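Local structure of FeeM (Uncultured bacterium, 2G0B) at residues V59-T63 / A101-Y107. The protein probably catalyses the transfer of an acyl chain from acyl carrier protein to an amino acid, making N-acyl amino acids such as N-dodecanoyl-L-tyrosine. Coordinates in Å, arbitrary orientation, origin at the centre of the assembly. Numbering follows the deposited sequence.
Sequences VLYGT and AMDHTLY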
loop_
_atom_site.group_PDB
_atom_site.type_symbol
_atom_site.label_atom_id
_atom_site.label_comp_id
_atom_site.label_asym_id
_atom_site.label_seq_id
_atom_site.Cartn_x
_atom_site.Cartn_y
_atom_site.Cartn_z
ATOM N N VAL A 59 -2.830 18.407 -9.271
ATOM C CA VAL A 59 -3.951 17.914 -8.470
ATOM C C VAL A 59 -3.714 16.470 -8.099
ATOM O O VAL A 59 -3.276 15.676 -8.918
ATOM C CB VAL A 59 -5.382 18.160 -9.085
ATOM C CG1 VAL A 59 -5.401 19.387 -9.949
ATOM C CG2 VAL A 59 -5.884 16.965 -9.836
ATOM N N LEU A 60 -3.931 16.165 -6.827
ATOM C CA LEU A 60 -3.654 14.849 -6.286
ATOM C C LEU A 60 -4.753 13.907 -6.664
ATOM O O LEU A 60 -5.930 14.198 -6.436
ATOM C CB LEU A 60 -3.525 14.929 -4.765
ATOM C CG LEU A 60 -3.137 13.676 -3.990
ATOM C CD1 LEU A 60 -1.694 13.351 -4.200
ATOM C CD2 LEU A 60 -3.412 13.881 -2.536
ATOM N N TYR A 61 -4.381 12.775 -7.252
ATOM C CA TYR A 61 -5.371 11.788 -7.644
ATOM C C TYR A 61 -5.165 10.413 -7.051
ATOM O O TYR A 61 -6.077 9.593 -7.062
ATOM C CB TYR A 61 -5.551 11.729 -9.172
ATOM C CG TYR A 61 -4.430 11.092 -9.973
ATOM C CD1 TYR A 61 -4.469 9.735 -10.312
ATOM C CD2 TYR A 61 -3.382 11.866 -10.480
ATOM C CE1 TYR A 61 -3.468 9.156 -11.090
ATOM C CE2 TYR A 61 -2.373 11.300 -11.264
ATOM C CZ TYR A 61 -2.426 9.946 -11.568
ATOM O OH TYR A 61 -1.440 9.369 -12.329
ATOM N N GLY A 62 -3.983 10.164 -6.509
ATOM C CA GLY A 62 -3.675 8.853 -5.978
ATOM C C GLY A 62 -2.714 8.924 -4.836
ATOM O O GLY A 62 -1.893 9.826 -4.769
ATOM N N THR A 63 -2.809 7.966 -3.929
ATOM C CA THR A 63 -1.973 7.966 -2.738
ATOM C C THR A 63 -1.668 6.562 -2.254
ATOM O O THR A 63 -2.426 5.631 -2.508
ATOM C CB THR A 63 -2.628 8.801 -1.617
ATOM O OG1 THR A 63 -1.903 8.616 -0.403
ATOM C CG2 THR A 63 -4.019 8.284 -1.275
ATOM N N ALA A 101 -5.007 4.176 -2.691
ATOM C CA ALA A 101 -6.249 4.634 -3.293
ATOM C C ALA A 101 -5.969 5.536 -4.466
ATOM O O ALA A 101 -5.008 6.292 -4.451
ATOM C CB ALA A 101 -7.117 5.362 -2.257
ATOM N N MET A 102 -6.798 5.413 -5.502
ATOM C CA MET A 102 -6.742 6.269 -6.681
ATOM C C MET A 102 -8.139 6.788 -6.925
ATOM O O MET A 102 -9.106 6.056 -6.746
ATOM C CB MET A 102 -6.285 5.480 -7.920
ATOM C CG MET A 102 -5.031 4.623 -7.747
ATOM S SD MET A 102 -3.597 5.401 -8.417
ATOM C CE MET A 102 -3.942 5.369 -10.165
ATOM N N ASP A 103 -8.252 8.045 -7.332
ATOM C CA ASP A 103 -9.542 8.619 -7.702
ATOM C C ASP A 103 -9.721 8.533 -9.221
ATOM O O ASP A 103 -9.066 9.270 -9.973
ATOM C CB ASP A 103 -9.636 10.075 -7.224
ATOM C CG ASP A 103 -11.036 10.681 -7.409
ATOM O OD1 ASP A 103 -11.986 9.958 -7.798
ATOM O OD2 ASP A 103 -11.277 11.883 -7.179
ATOM N N HIS A 104 -10.635 7.657 -9.660
ATOM C CA HIS A 104 -10.841 7.376 -11.090
ATOM C C HIS A 104 -11.395 8.570 -11.893
ATOM O O HIS A 104 -11.281 8.606 -13.127
ATOM C CB HIS A 104 -11.723 6.120 -11.283
ATOM C CG HIS A 104 -13.202 6.405 -11.281
ATOM N ND1 HIS A 104 -13.965 6.378 -10.132
ATOM C CD2 HIS A 104 -14.052 6.735 -12.288
ATOM C CE1 HIS A 104 -15.218 6.679 -10.429
ATOM N NE2 HIS A 104 -15.297 6.899 -11.731
ATOM N N THR A 105 -12.000 9.532 -11.195
ATOM C CA THR A 105 -12.573 10.701 -11.855
ATOM C C THR A 105 -11.505 11.708 -12.251
ATOM O O THR A 105 -11.675 12.440 -13.219
ATOM C CB THR A 105 -13.653 11.379 -10.975
ATOM O OG1 THR A 105 -13.088 11.728 -9.710
ATOM C CG2 THR A 105 -14.756 10.401 -10.614
ATOM N N LEU A 106 -10.399 11.725 -11.510
ATOM C CA LEU A 106 -9.343 12.720 -11.714
ATOM C C LEU A 106 -8.237 12.244 -12.647
ATOM O O LEU A 106 -7.303 12.988 -12.927
ATOM C CB LEU A 106 -8.731 13.145 -10.382
ATOM C CG LEU A 106 -9.612 13.869 -9.376
ATOM C CD1 LEU A 106 -8.917 13.914 -8.028
ATOM C CD2 LEU A 106 -9.948 15.269 -9.858
ATOM N N TYR A 107 -8.305 10.992 -13.086
ATOM C CA TYR A 107 -7.360 10.518 -14.092
ATOM C C TYR A 107 -8.005 9.743 -15.187
ATOM O O TYR A 107 -8.828 8.845 -14.944
ATOM C CB TYR A 107 -6.181 9.746 -13.483
ATOM C CG TYR A 107 -6.443 8.306 -13.078
ATOM C CD1 TYR A 107 -7.200 8.005 -11.948
ATOM C CD2 TYR A 107 -5.862 7.248 -13.775
ATOM C CE1 TYR A 107 -7.403 6.681 -11.535
ATOM C CE2 TYR A 107 -6.061 5.910 -13.368
ATOM C CZ TYR A 107 -6.844 5.643 -12.254
ATOM O OH TYR A 107 -7.055 4.336 -11.836
#
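V59 starts the strand with a loose apolar touch, CG2 lying 4.4 Å from CD2 of L106. L60 turns its side chain from 101-107 onto A20 and I24 of helix 15-31. L60 O still meets L106 CD1 at 3.4 Å. Y61 packs CB on L106 CB (3.7 Å). Y107 CB sits over one face of the Y61 ring, 3.9 Å from its centroid, a CH-pi contact; M102 CE lies at the ring edge, 3.9 Å from Y61 CE1. Y61 OH is hydrogen-bonded to K7 NZ. Y61 and G62 both pair with L54, a classic beta bulge. The segments join antiparallel central strands of the mixed sheet in this acetyltransferase-clan fold. D103 N, at the first residue of the type I turn D103-L106, donates a hydrogen bond to Y61 O (2.7 Å). G62 faces M102 in a non-hydrogen-bonded pair; a CB on G62 would clash with M102 SD. T63 and A101 form the hydrogen-bonded pair: T63 N to A101 O, 2.8 Å, and A101 N to T63 O, 3.0 Å.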